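Local coordinates for protein P47 (Clostridium botulinum, PDB 6EKT) that may form part of a progenitor toxin complex that protects botulinum neurotoxin during its passage through the host gut, and resembles tubular lipid-binding proteins, at residues M66-W71 and I84-K89; G91-R96 and F156-L161; N106-I111 and I141-L146; G132-D137 and L162-I167. All blocks are in the same frame, centred on the assembly; numbering follows the deposited sequence. Where two conformers were deposited one is given.

Contact 1 (M66-W71 and I84-K89)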
loop_
_atom_site.group_PDB
_atom_site.type_symbol
_atom_site.label_atom_id
_atom_site.label_comp_id
_atom_site.label_asym_id
_atom_site.label_seq_id
_atom_site.Cartn_x
_atom_site.Cartn_y
_atom_site.Cartn_z
ATOM N N MET A 66 -34.180 6.294 -20.002
ATOM C CA MET A 66 -32.767 6.360 -20.402
ATOM C C MET A 66 -32.180 4.971 -20.576
ATOM O O MET A 66 -32.115 4.190 -19.616
ATOM C CB MET A 66 -31.935 7.151 -19.377
ATOM C CG MET A 66 -32.248 8.639 -19.286
ATOM S SD MET A 66 -31.297 9.579 -18.068
ATOM C CE MET A 66 -31.931 8.969 -16.511
ATOM N N VAL A 67 -31.753 4.663 -21.797
ATOM C CA VAL A 67 -30.984 3.443 -22.063
ATOM C C VAL A 67 -29.541 3.881 -22.359
ATOM O O VAL A 67 -29.297 4.663 -23.293
ATOM C CB VAL A 67 -31.577 2.590 -23.228
ATOM C CG1 VAL A 67 -30.977 1.186 -23.232
ATOM C CG2 VAL A 67 -33.103 2.495 -23.145
ATOM N N PHE A 68 -28.601 3.395 -21.548
ATOM C CA PHE A 68 -27.213 3.866 -21.597
ATOM C C PHE A 68 -26.324 3.164 -22.616
ATOM O O PHE A 68 -26.359 1.939 -22.765
ATOM C CB PHE A 68 -26.562 3.801 -20.202
ATOM C CG PHE A 68 -27.271 4.637 -19.170
ATOM C CD1 PHE A 68 -27.150 6.024 -19.168
ATOM C CD2 PHE A 68 -28.046 4.030 -18.183
ATOM C CE1 PHE A 68 -27.794 6.793 -18.202
ATOM C CE2 PHE A 68 -28.701 4.788 -17.220
ATOM C CZ PHE A 68 -28.576 6.172 -17.228
ATOM N N ASP A 69 -25.538 3.974 -23.318
ATOM C CA ASP A 69 -24.429 3.522 -24.154
ATOM C C ASP A 69 -23.355 2.840 -23.288
ATOM O O ASP A 69 -22.944 1.708 -23.570
ATOM C CB ASP A 69 -23.834 4.735 -24.879
ATOM C CG ASP A 69 -23.440 4.440 -26.309
ATOM O OD1 ASP A 69 -22.380 3.821 -26.521
ATOM O OD2 ASP A 69 -24.186 4.853 -27.225
ATOM N N ASN A 70 -22.948 3.537 -22.223
ATOM C CA ASN A 70 -21.821 3.170 -21.364
ATOM C C ASN A 70 -21.846 4.091 -20.142
ATOM O O ASN A 70 -22.571 5.085 -20.149
ATOM C CB ASN A 70 -20.503 3.369 -22.116
ATOM C CG ASN A 70 -19.333 2.731 -21.401
ATOM O OD1 ASN A 70 -19.530 1.942 -20.483
ATOM N ND2 ASN A 70 -18.118 3.072 -21.806
ATOM N N TRP A 71 -21.090 3.744 -19.097
ATOM C CA TRP A 71 -20.697 4.708 -18.051
ATOM C C TRP A 71 -19.176 4.681 -18.041
ATOM O O TRP A 71 -18.580 3.600 -18.102
ATOM C CB TRP A 71 -21.216 4.329 -16.662
ATOM C CG TRP A 71 -22.676 4.555 -16.386
ATOM C CD1 TRP A 71 -23.689 4.763 -17.298
ATOM C CD2 TRP A 71 -23.302 4.530 -15.101
ATOM N NE1 TRP A 71 -24.896 4.904 -16.650
ATOM C CE2 TRP A 71 -24.692 4.752 -15.305
ATOM C CE3 TRP A 71 -22.823 4.352 -13.790
ATOM C CZ2 TRP A 71 -25.606 4.810 -14.246
ATOM C CZ3 TRP A 71 -23.733 4.393 -12.737
ATOM C CH2 TRP A 71 -25.114 4.630 -12.972
ATOM N N ILE A 84 -18.123 10.932 -13.922
ATOM C CA ILE A 84 -18.483 9.923 -14.924
ATOM C C ILE A 84 -19.309 10.505 -16.069
ATOM O O ILE A 84 -20.094 11.449 -15.861
ATOM C CB ILE A 84 -19.204 8.692 -14.320
ATOM C CG1 ILE A 84 -20.544 9.079 -13.663
ATOM C CG2 ILE A 84 -18.264 7.924 -13.372
ATOM C CD1 ILE A 84 -21.484 7.907 -13.435
ATOM N N LYS A 85 -19.093 9.969 -17.269
ATOM C CA LYS A 85 -19.945 10.272 -18.418
ATOM C C LYS A 85 -20.965 9.146 -18.533
ATOM O O LYS A 85 -20.594 7.972 -18.426
ATOM C CB LYS A 85 -19.133 10.330 -19.711
ATOM C CG LYS A 85 -18.142 11.478 -19.845
ATOM C CD LYS A 85 -17.473 11.361 -21.206
ATOM C CE LYS A 85 -16.194 12.177 -21.316
ATOM N NZ LYS A 85 -15.549 11.901 -22.636
ATOM N N THR A 86 -22.234 9.491 -18.768
ATOM C CA THR A 86 -23.283 8.475 -18.899
ATOM C C THR A 86 -24.048 8.631 -20.230
ATOM O O THR A 86 -25.256 8.889 -20.217
ATOM C CB THR A 86 -24.264 8.474 -17.698
ATOM O OG1 THR A 86 -24.962 9.726 -17.650
ATOM C CG2 THR A 86 -23.537 8.252 -16.360
ATOM N N PRO A 87 -23.344 8.476 -21.381
ATOM C CA PRO A 87 -23.974 8.681 -22.687
ATOM C C PRO A 87 -25.249 7.834 -22.845
ATOM O O PRO A 87 -25.251 6.632 -22.542
ATOM C CB PRO A 87 -22.885 8.256 -23.689
ATOM C CG PRO A 87 -21.931 7.412 -22.894
ATOM C CD PRO A 87 -21.936 8.045 -21.532
ATOM N N ILE A 88 -26.323 8.496 -23.256
ATOM C CA ILE A 88 -27.629 7.866 -23.491
ATOM C C ILE A 88 -27.734 7.526 -24.981
ATOM O O ILE A 88 -27.689 8.421 -25.832
ATOM C CB ILE A 88 -28.804 8.798 -23.071
ATOM C CG1 ILE A 88 -28.688 9.191 -21.591
ATOM C CG2 ILE A 88 -30.158 8.120 -23.289
ATOM C CD1 ILE A 88 -29.306 10.534 -21.260
ATOM N N LYS A 89 -27.876 6.241 -25.291
ATOM C CA LYS A 89 -28.054 5.826 -26.693
ATOM C C LYS A 89 -29.473 6.059 -27.219
ATOM O O LYS A 89 -29.648 6.367 -28.402
ATOM C CB LYS A 89 -27.577 4.383 -26.953
ATOM C CG LYS A 89 -28.327 3.258 -26.243
ATOM C CD LYS A 89 -27.930 1.894 -26.813
ATOM C CE LYS A 89 -28.073 0.789 -25.775
ATOM N NZ LYS A 89 -27.418 -0.485 -26.206
#
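Phe68 and Ile88 form an antiparallel non-hydrogen-bonded pair. Two backbone hydrogen bonds flank it. Lys89 N gives to Val67 O at 2.9 Å, and Asp69 N gives to Pro87 O at 2.8 Å. Past this pair the chains stay close, but the link becomes a CA-H...O contact, Trp71 CA to Lys85 O at 3.3 Å.

The aromatic contacts centre on Thr86. Its CG2 sits over one face of the Trp71 five-membered ring, 3.6 Å from the centroid and 9° off the normal. A chi1 of 64° turns OG1 in between the backbone N and the carbonyl carbon and leaves CG2 for the indole. Ile84 CD1 adds a second methyl near Trp71 CE3, at 3.8 Å. The Phe68 ring turns its edge to the carbonyl oxygens of Thr86 and Pro87. Trp71 NE1 lies over the centre of one face of that ring.

Apolar and polar chains meet at the other end. Ile88 CD1 rests 3.9 Å from Met66 SD. The aliphatic part of Lys89 runs past Val67 and Asp69, but the two charged ends stay apart.

Strand 62-68 belongs to a four-stranded sheet and strand 81-88 to a six-stranded one, so this short antiparallel pairing joins two sheets. Helix 152-168 packs on Met66 and Ile88. Helix 35-49 meets Trp71 through Ile46, and strand 72-74 lies beside Ile84 and Lys85.

Contact 2 (G91-R96 and F156-L161)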
loop_
_atom_site.group_PDB
_atom_site.type_symbol
_atom_site.label_atom_id
_atom_site.label_comp_id
_atom_site.label_asym_id
_atom_site.label_seq_id
_atom_site.Cartn_x
_atom_site.Cartn_y
_atom_site.Cartn_z
ATOM N N GLY A 91 -33.811 7.151 -25.688
ATOM C CA GLY A 91 -34.693 7.561 -24.615
ATOM C C GLY A 91 -35.314 8.919 -24.853
ATOM O O GLY A 91 -35.112 9.543 -25.901
ATOM N N TYR A 92 -36.049 9.378 -23.847
ATOM C CA TYR A 92 -36.812 10.617 -23.925
ATOM C C TYR A 92 -37.210 11.093 -22.528
ATOM O O TYR A 92 -37.157 10.337 -21.553
ATOM C CB TYR A 92 -38.081 10.396 -24.791
ATOM C CG TYR A 92 -39.129 9.537 -24.117
ATOM C CD1 TYR A 92 -39.065 8.141 -24.185
ATOM C CD2 TYR A 92 -40.180 10.125 -23.390
ATOM C CE1 TYR A 92 -40.012 7.347 -23.550
ATOM C CE2 TYR A 92 -41.138 9.341 -22.752
ATOM C CZ TYR A 92 -41.042 7.956 -22.834
ATOM O OH TYR A 92 -41.977 7.174 -22.208
ATOM N N PHE A 93 -37.623 12.351 -22.439
ATOM C CA PHE A 93 -38.448 12.770 -21.315
ATOM C C PHE A 93 -39.646 13.580 -21.802
ATOM O O PHE A 93 -39.604 14.163 -22.890
ATOM C CB PHE A 93 -37.643 13.476 -20.216
ATOM C CG PHE A 93 -37.178 14.862 -20.567
ATOM C CD1 PHE A 93 -35.963 15.064 -21.226
ATOM C CD2 PHE A 93 -37.929 15.983 -20.189
ATOM C CE1 PHE A 93 -35.516 16.353 -21.524
ATOM C CE2 PHE A 93 -37.487 17.272 -20.484
ATOM C CZ PHE A 93 -36.278 17.456 -21.149
ATOM N N LYS A 94 -40.694 13.555 -21.001
ATOM C CA LYS A 94 -41.946 14.218 -21.291
ATOM C C LYS A 94 -42.411 15.037 -20.125
ATOM O O LYS A 94 -42.472 14.549 -19.030
ATOM C CB LYS A 94 -43.004 13.162 -21.589
ATOM C CG LYS A 94 -44.294 13.680 -22.203
ATOM C CD LYS A 94 -45.070 12.556 -22.882
ATOM C CE LYS A 94 -46.423 13.039 -23.390
ATOM N NZ LYS A 94 -47.345 11.915 -23.737
ATOM N N VAL A 95 -42.778 16.283 -20.388
ATOM C CA VAL A 95 -43.241 17.170 -19.355
ATOM C C VAL A 95 -44.633 17.779 -19.573
ATOM O O VAL A 95 -45.596 17.230 -19.123
ATOM C CB VAL A 95 -42.188 18.280 -19.007
ATOM C CG1 VAL A 95 -42.639 19.130 -17.836
ATOM C CG2 VAL A 95 -40.884 17.650 -18.582
ATOM N N ARG A 96 -44.739 18.896 -20.271
ATOM C CA ARG A 96 -46.038 19.584 -20.363
ATOM C C ARG A 96 -46.678 19.307 -21.707
ATOM O O ARG A 96 -47.023 20.194 -22.470
ATOM C CB ARG A 96 -45.856 21.085 -20.062
ATOM C CG ARG A 96 -45.685 21.410 -18.575
ATOM C CD ARG A 96 -44.681 22.524 -18.292
ATOM N NE ARG A 96 -44.813 23.564 -19.289
ATOM C CZ ARG A 96 -44.503 24.844 -19.134
ATOM N NH1 ARG A 96 -43.997 25.282 -18.000
ATOM N NH2 ARG A 96 -44.694 25.683 -20.159
ATOM N N PHE A 156 -33.422 22.319 -17.633
ATOM C CA PHE A 156 -33.932 22.434 -16.271
ATOM C C PHE A 156 -34.735 21.195 -15.887
ATOM O O PHE A 156 -34.477 20.569 -14.839
ATOM C CB PHE A 156 -34.789 23.711 -16.143
ATOM C CG PHE A 156 -35.132 24.067 -14.724
ATOM C CD1 PHE A 156 -34.226 24.792 -13.940
ATOM C CD2 PHE A 156 -36.340 23.656 -14.157
ATOM C CE1 PHE A 156 -34.520 25.103 -12.613
ATOM C CE2 PHE A 156 -36.642 23.968 -12.833
ATOM C CZ PHE A 156 -35.733 24.699 -12.068
ATOM N N TYR A 157 -35.693 20.827 -16.745
ATOM C CA TYR A 157 -36.512 19.630 -16.501
ATOM C C TYR A 157 -35.743 18.314 -16.587
ATOM O O TYR A 157 -36.002 17.378 -15.801
ATOM C CB TYR A 157 -37.772 19.611 -17.382
ATOM C CG TYR A 157 -38.786 20.623 -16.911
ATOM C CD1 TYR A 157 -39.485 20.436 -15.699
ATOM C CD2 TYR A 157 -39.036 21.785 -17.645
ATOM C CE1 TYR A 157 -40.413 21.381 -15.247
ATOM C CE2 TYR A 157 -39.962 22.725 -17.202
ATOM C CZ TYR A 157 -40.649 22.519 -16.011
ATOM O OH TYR A 157 -41.561 23.478 -15.590
ATOM N N PHE A 158 -34.796 18.258 -17.521
ATOM C CA PHE A 158 -33.948 17.089 -17.668
ATOM C C PHE A 158 -33.148 16.821 -16.380
ATOM O O PHE A 158 -33.098 15.679 -15.902
ATOM C CB PHE A 158 -33.011 17.214 -18.885
ATOM C CG PHE A 158 -32.013 16.082 -19.001
ATOM C CD1 PHE A 158 -32.425 14.793 -19.367
ATOM C CD2 PHE A 158 -30.657 16.304 -18.747
ATOM C CE1 PHE A 158 -31.508 13.749 -19.464
ATOM C CE2 PHE A 158 -29.733 15.263 -18.858
ATOM C CZ PHE A 158 -30.155 13.987 -19.212
ATOM N N ASN A 159 -32.548 17.871 -15.826
ATOM C CA ASN A 159 -31.751 17.752 -14.596
ATOM C C ASN A 159 -32.545 17.177 -13.455
ATOM O O ASN A 159 -32.055 16.291 -12.743
ATOM C CB ASN A 159 -31.166 19.102 -14.188
ATOM C CG ASN A 159 -30.081 19.556 -15.136
ATOM O OD1 ASN A 159 -29.581 18.760 -15.955
ATOM N ND2 ASN A 159 -29.730 20.846 -15.067
ATOM N N LYS A 160 -33.762 17.687 -13.282
ATOM C CA LYS A 160 -34.656 17.196 -12.247
ATOM C C LYS A 160 -35.010 15.726 -12.473
ATOM O O LYS A 160 -34.904 14.927 -11.543
ATOM C CB LYS A 160 -35.910 18.069 -12.165
ATOM C CG LYS A 160 -36.850 17.701 -11.031
ATOM C CD LYS A 160 -38.047 16.902 -11.547
ATOM C CE LYS A 160 -39.112 16.736 -10.473
ATOM N NZ LYS A 160 -39.944 15.526 -10.757
ATOM N N LEU A 161 -35.412 15.384 -13.696
ATOM C CA LEU A 161 -35.864 14.021 -14.001
ATOM C C LEU A 161 -34.724 13.001 -14.035
ATOM O O LEU A 161 -34.953 11.826 -13.742
ATOM C CB LEU A 161 -36.673 13.976 -15.304
ATOM C CG LEU A 161 -38.056 14.639 -15.231
ATOM C CD1 LEU A 161 -38.632 14.845 -16.624
ATOM C CD2 LEU A 161 -38.996 13.772 -14.395
#
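Phe93 meets three residues of helix 156-161 at once. Its CE1 lies 3.7 Å from Phe158 CB. CE2 reaches Tyr157 CB at 3.9 Å, and CD2 meets Leu161 CD1 at 3.8 Å. Phe158 N and CA lie over one face of the Phe93 ring. A chi1 of 72° sets CG between the backbone N and the carbonyl carbon of Phe93, and the ring projects into this group.

Val95 makes the second set of contacts. Its CG1 methyl stands over the centre of the Tyr157 ring, 4.0 Å from the centroid and 12° off the normal, a CH-pi contact. The CG2 methyl turns to Tyr157 CB at 3.9 Å and to Leu161 CD1.

The strand and helix axes cross at 107°, with a closest approach of 9.5 Å. This is helix-on-sheet packing, in a protein structurally similar to the tubular lipid-binding (TULIP) superfamily.

Further out, Val100 and Leu102 touch Phe93, and Leu102, Pro107 and Leu150 touch Phe158. Gln62 and Ile64 of the neighbouring strand support Leu161. Backbone bonds to Lys65, Glu63, Val100 and Leu102 hold strand 91-94 in its sheet.

Contact 3 (N106-I111 and I141-L146)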
loop_
_atom_site.group_PDB
_atom_site.type_symbol
_atom_site.label_atom_id
_atom_site.label_comp_id
_atom_site.label_asym_id
_atom_site.label_seq_id
_atom_site.Cartn_x
_atom_site.Cartn_y
_atom_site.Cartn_z
ATOM N N ASN A 106 -25.198 13.294 -23.573
ATOM C CA ASN A 106 -23.984 12.800 -22.911
ATOM C C ASN A 106 -23.701 13.563 -21.588
ATOM O O ASN A 106 -22.834 14.454 -21.544
ATOM C CB ASN A 106 -22.808 12.868 -23.909
ATOM C CG ASN A 106 -21.570 12.137 -23.424
ATOM O OD1 ASN A 106 -21.624 11.314 -22.495
ATOM N ND2 ASN A 106 -20.437 12.423 -24.065
ATOM N N PRO A 107 -24.441 13.216 -20.503
ATOM C CA PRO A 107 -24.284 13.905 -19.222
ATOM C C PRO A 107 -22.972 13.562 -18.521
ATOM O O PRO A 107 -22.423 12.464 -18.697
ATOM C CB PRO A 107 -25.467 13.382 -18.388
ATOM C CG PRO A 107 -26.414 12.742 -19.376
ATOM C CD PRO A 107 -25.487 12.180 -20.416
ATOM N N VAL A 108 -22.477 14.527 -17.751
ATOM C CA VAL A 108 -21.349 14.301 -16.862
ATOM C C VAL A 108 -21.862 14.480 -15.441
ATOM O O VAL A 108 -22.361 15.560 -15.071
ATOM C CB VAL A 108 -20.175 15.272 -17.148
ATOM C CG1 VAL A 108 -18.987 14.969 -16.236
ATOM C CG2 VAL A 108 -19.765 15.194 -18.611
ATOM N N LEU A 109 -21.764 13.403 -14.668
ATOM C CA LEU A 109 -22.165 13.407 -13.289
ATOM C C LEU A 109 -20.956 13.207 -12.382
ATOM O O LEU A 109 -19.870 12.796 -12.834
ATOM C CB LEU A 109 -23.193 12.296 -13.025
ATOM C CG LEU A 109 -24.378 12.179 -13.993
ATOM C CD1 LEU A 109 -25.198 10.921 -13.740
ATOM C CD2 LEU A 109 -25.254 13.411 -13.900
ATOM N N GLU A 110 -21.154 13.513 -11.107
ATOM C CA GLU A 110 -20.263 13.049 -10.063
ATOM C C GLU A 110 -21.072 12.243 -9.072
ATOM O O GLU A 110 -22.108 12.700 -8.592
ATOM C CB GLU A 110 -19.535 14.212 -9.382
ATOM C CG GLU A 110 -18.288 14.614 -10.132
ATOM C CD GLU A 110 -17.466 15.685 -9.437
ATOM O OE1 GLU A 110 -16.703 16.356 -10.145
ATOM O OE2 GLU A 110 -17.562 15.857 -8.195
ATOM N N ILE A 111 -20.607 11.026 -8.773
ATOM C CA ILE A 111 -21.337 10.157 -7.857
ATOM C C ILE A 111 -20.384 9.727 -6.757
ATOM O O ILE A 111 -19.251 9.320 -7.039
ATOM C CB ILE A 111 -21.990 8.936 -8.564
ATOM C CG1 ILE A 111 -22.904 9.399 -9.732
ATOM C CG2 ILE A 111 -22.774 8.089 -7.558
ATOM C CD1 ILE A 111 -23.642 8.298 -10.485
ATOM N N ILE A 141 -24.906 16.890 -10.903
ATOM C CA ILE A 141 -24.845 17.104 -12.337
ATOM C C ILE A 141 -23.754 18.128 -12.632
ATOM O O ILE A 141 -23.838 19.290 -12.215
ATOM C CB ILE A 141 -26.221 17.526 -12.920
ATOM C CG1 ILE A 141 -27.250 16.417 -12.635
ATOM C CG2 ILE A 141 -26.103 17.836 -14.415
ATOM C CD1 ILE A 141 -28.695 16.790 -12.905
ATOM N N ILE A 142 -22.727 17.678 -13.341
ATOM C CA ILE A 142 -21.627 18.537 -13.766
ATOM C C ILE A 142 -22.008 19.249 -15.061
ATOM O O ILE A 142 -21.987 20.476 -15.098
ATOM C CB ILE A 142 -20.286 17.750 -13.866
ATOM C CG1 ILE A 142 -19.997 16.996 -12.559
ATOM C CG2 ILE A 142 -19.114 18.665 -14.230
ATOM C CD1 ILE A 142 -20.005 17.841 -11.281
ATOM N N VAL A 143 -22.370 18.482 -16.097
ATOM C CA VAL A 143 -22.816 19.000 -17.402
ATOM C C VAL A 143 -24.027 18.180 -17.843
ATOM O O VAL A 143 -23.979 16.949 -17.875
ATOM C CB VAL A 143 -21.715 18.905 -18.501
ATOM C CG1 VAL A 143 -22.159 19.604 -19.783
ATOM C CG2 VAL A 143 -20.391 19.500 -18.031
ATOM N N SER A 144 -25.114 18.862 -18.188
ATOM C CA SER A 144 -26.337 18.179 -18.625
ATOM C C SER A 144 -26.112 17.405 -19.929
ATOM O O SER A 144 -26.528 16.241 -20.062
ATOM C CB SER A 144 -27.508 19.177 -18.742
ATOM O OG SER A 144 -27.742 19.789 -17.479
ATOM N N ASP A 145 -25.433 18.047 -20.870
ATOM C CA ASP A 145 -25.084 17.419 -22.138
ATOM C C ASP A 145 -23.788 18.005 -22.681
ATOM O O ASP A 145 -23.735 19.159 -23.105
ATOM C CB ASP A 145 -26.225 17.562 -23.170
ATOM C CG ASP A 145 -25.975 16.755 -24.453
ATOM O OD1 ASP A 145 -25.077 15.897 -24.487
ATOM O OD2 ASP A 145 -26.706 16.978 -25.438
ATOM N N LEU A 146 -22.753 17.176 -22.664
ATOM C CA LEU A 146 -21.448 17.513 -23.225
ATOM C C LEU A 146 -21.531 17.828 -24.740
ATOM O O LEU A 146 -20.659 18.511 -25.283
ATOM C CB LEU A 146 -20.479 16.361 -22.941
ATOM C CG LEU A 146 -18.989 16.578 -22.659
ATOM C CD1 LEU A 146 -18.724 17.630 -21.591
ATOM C CD2 LEU A 146 -18.373 15.246 -22.266
#
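Val108 faces both Ile142 and Val143 in a classic beta bulge between antiparallel chains. Val108 O accepts from two donors, Ile142 N at 2.8 Å and Val143 N at 3.1 Å. The Val143 donor lies in the carbonyl plane, on a lone pair. Val108 N returns a bond to Val143 O.

On the Val108 side of the sheet, the Val108 and Ile142 side chains cross obliquely, with CG1 of Val108 against CB of Ile142. Val108 CG2 meets Leu146 CD2 at 3.9 Å. Leu109 and Ile141 take the other side. They lie side by side and point the same way, with Leu109 CD2 against Ile141 CG1 at 3.8 Å. Helix 152-168 packs on Leu109 through Leu162 and Phe166.

The Ile142 chain also lies across the aliphatic part of Glu110, whose carboxylate forms salt bridges with Lys140 and Arg83.

At the far end Leu146 N gives to Asn106 O. Asp145 CG is anti to the backbone N (chi1 -172°), and OD1 takes Asn106 N at 2.8 Å from above the carboxylate plane.

Contact 4 (G132-D137 and L162-I167)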
loop_
_atom_site.group_PDB
_atom_site.type_symbol
_atom_site.label_atom_id
_atom_site.label_comp_id
_atom_site.label_asym_id
_atom_site.label_seq_id
_atom_site.Cartn_x
_atom_site.Cartn_y
_atom_site.Cartn_z
ATOM N N GLY A 132 -27.241 8.165 -2.804
ATOM C CA GLY A 132 -27.786 9.002 -1.728
ATOM C C GLY A 132 -29.286 9.164 -1.824
ATOM O O GLY A 132 -30.012 8.191 -2.083
ATOM N N SER A 133 -29.750 10.395 -1.623
ATOM C CA SER A 133 -31.180 10.701 -1.666
ATOM C C SER A 133 -31.361 12.135 -2.151
ATOM O O SER A 133 -30.377 12.834 -2.386
ATOM C CB SER A 133 -31.829 10.486 -0.289
ATOM O OG SER A 133 -31.421 11.477 0.639
ATOM N N GLU A 134 -32.609 12.577 -2.310
ATOM C CA GLU A 134 -32.875 13.955 -2.739
ATOM C C GLU A 134 -32.389 14.993 -1.729
ATOM O O GLU A 134 -32.151 16.137 -2.095
ATOM C CB GLU A 134 -34.358 14.150 -3.058
ATOM C CG GLU A 134 -34.761 13.537 -4.398
ATOM C CD GLU A 134 -35.990 12.642 -4.299
ATOM O OE1 GLU A 134 -37.053 13.148 -3.864
ATOM O OE2 GLU A 134 -35.902 11.438 -4.670
ATOM N N SER A 135 -32.222 14.584 -0.473
ATOM C CA SER A 135 -31.779 15.480 0.600
ATOM C C SER A 135 -30.248 15.608 0.773
ATOM O O SER A 135 -29.788 16.299 1.694
ATOM C CB SER A 135 -32.437 15.080 1.927
ATOM O OG SER A 135 -31.851 13.904 2.447
ATOM N N ASN A 136 -29.467 14.920 -0.070
ATOM C CA ASN A 136 -28.001 15.135 -0.142
ATOM C C ASN A 136 -27.510 15.282 -1.594
ATOM O O ASN A 136 -28.318 15.243 -2.538
ATOM C CB ASN A 136 -27.219 14.047 0.607
ATOM C CG ASN A 136 -27.526 12.646 0.104
ATOM O OD1 ASN A 136 -27.584 12.397 -1.097
ATOM N ND2 ASN A 136 -27.724 11.724 1.038
ATOM N N ASP A 137 -26.199 15.440 -1.762
ATOM C CA ASP A 137 -25.600 15.672 -3.076
ATOM C C ASP A 137 -24.699 14.514 -3.527
ATOM O O ASP A 137 -23.643 14.718 -4.139
ATOM C CB ASP A 137 -24.847 17.000 -3.081
ATOM C CG ASP A 137 -25.770 18.192 -2.945
ATOM O OD1 ASP A 137 -26.681 18.362 -3.788
ATOM O OD2 ASP A 137 -25.547 18.971 -1.999
ATOM N N LEU A 162 -33.522 13.444 -14.401
ATOM C CA LEU A 162 -32.337 12.572 -14.337
ATOM C C LEU A 162 -32.080 12.091 -12.917
ATOM O O LEU A 162 -31.832 10.913 -12.691
ATOM C CB LEU A 162 -31.073 13.241 -14.903
ATOM C CG LEU A 162 -29.822 12.320 -14.887
ATOM C CD1 LEU A 162 -29.018 12.385 -16.178
ATOM C CD2 LEU A 162 -28.919 12.584 -13.682
ATOM N N ILE A 163 -32.129 13.015 -11.969
ATOM C CA ILE A 163 -31.888 12.671 -10.575
ATOM C C ILE A 163 -33.000 11.740 -10.077
ATOM O O ILE A 163 -32.718 10.742 -9.408
ATOM C CB ILE A 163 -31.754 13.939 -9.720
ATOM C CG1 ILE A 163 -30.532 14.727 -10.193
ATOM C CG2 ILE A 163 -31.632 13.596 -8.241
ATOM C CD1 ILE A 163 -30.339 16.064 -9.502
ATOM N N ASN A 164 -34.250 12.068 -10.430
ATOM C CA ASN A 164 -35.392 11.224 -10.083
ATOM C C ASN A 164 -35.125 9.804 -10.529
ATOM O O ASN A 164 -35.271 8.868 -9.733
ATOM C CB ASN A 164 -36.677 11.702 -10.759
ATOM C CG ASN A 164 -37.398 12.786 -9.988
ATOM O OD1 ASN A 164 -37.982 13.671 -10.597
ATOM N ND2 ASN A 164 -37.389 12.711 -8.662
ATOM N N ALA A 165 -34.720 9.661 -11.794
ATOM C CA ALA A 165 -34.498 8.357 -12.392
ATOM C C ALA A 165 -33.321 7.598 -11.733
ATOM O O ALA A 165 -33.438 6.401 -11.433
ATOM C CB ALA A 165 -34.318 8.484 -13.901
ATOM N N PHE A 166 -32.220 8.295 -11.464
ATOM C CA PHE A 166 -31.078 7.648 -10.792
ATOM C C PHE A 166 -31.447 7.115 -9.412
ATOM O O PHE A 166 -31.263 5.923 -9.146
ATOM C CB PHE A 166 -29.844 8.571 -10.738
ATOM C CG PHE A 166 -28.982 8.493 -11.968
ATOM C CD1 PHE A 166 -29.484 8.848 -13.223
ATOM C CD2 PHE A 166 -27.657 8.056 -11.880
ATOM C CE1 PHE A 166 -28.693 8.764 -14.367
ATOM C CE2 PHE A 166 -26.862 7.958 -13.019
ATOM C CZ PHE A 166 -27.377 8.322 -14.261
ATOM N N ILE A 167 -32.009 7.974 -8.563
ATOM C CA ILE A 167 -32.368 7.576 -7.199
ATOM C C ILE A 167 -33.387 6.428 -7.215
ATOM O O ILE A 167 -33.197 5.428 -6.508
ATOM C CB ILE A 167 -32.803 8.765 -6.311
ATOM C CG1 ILE A 167 -31.587 9.650 -6.000
ATOM C CG2 ILE A 167 -33.456 8.286 -5.010
ATOM C CD1 ILE A 167 -31.926 11.084 -5.655
#
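Ile167 and the turn at Ser133 and Glu134 make most of this contact, which lies at the surface. Along helix 162-167, Leu162 packs on Met66. Ile163 points its CB toward the turn but stops short of it, and its side chain rests on Ile141.

Asn164 comes nearer with its amide. ND2 lies 4.4 Å from Glu134 OE2, too far for a bond. The amide oxygen OD1 is instead held by Lys160 NZ. Ala165 and Phe166 turn inward, toward strands 52-57 and 62-68.

Ile167 then carries the packing. With chi1 at -70° and chi2 at 156°, its CG1 branch extends to place CD1 against the backbone. CD1 lies 3.7 Å from both Ser133 C and Glu134 N, so it rests on the peptide group joining them. Glu134 CG is 4.0 Å from the same methyl. The Glu134 chain bends at chi2, which brings OE2 within 4.0 Å of Ile167 CG2, the two chains crossing at a slant.

The turn is braced from within. Asn136 N bonds to Ser133 O at 3.2 Å. Asn136 OD1 takes Ser133 N at 3.0 Å, with an almost straight N-H...O angle of 171°. Ser135 OG gives to Ser133 OG.

Ser133 to Asn136 form a type I beta turn that interrupts the long strand 124-141, packed against a helix lying on the sheet.

How the contacts relate
From the N terminus, contact 1 closes first, joining strand 62-68 and the residues after it to the end of strand 81-88. Contact 2 opens next in 91-96 and closes a long loop at helix 152-168. Contact 3 is nested inside that loop, pairing 106-111 with 141-146. Contact 4 opens at 132-137 and closes last, crossing both contact 2 and contact 3. Strands 81-88 and 108-118 are neighbours in one sheet, which links contact 1 to contact 3. Strands 62-68 and 91-94 link contact 1 to contact 2 in another. Helix 152-168 serves contacts 2 and 4, and its Phe166 reaches Trp71 and Leu109.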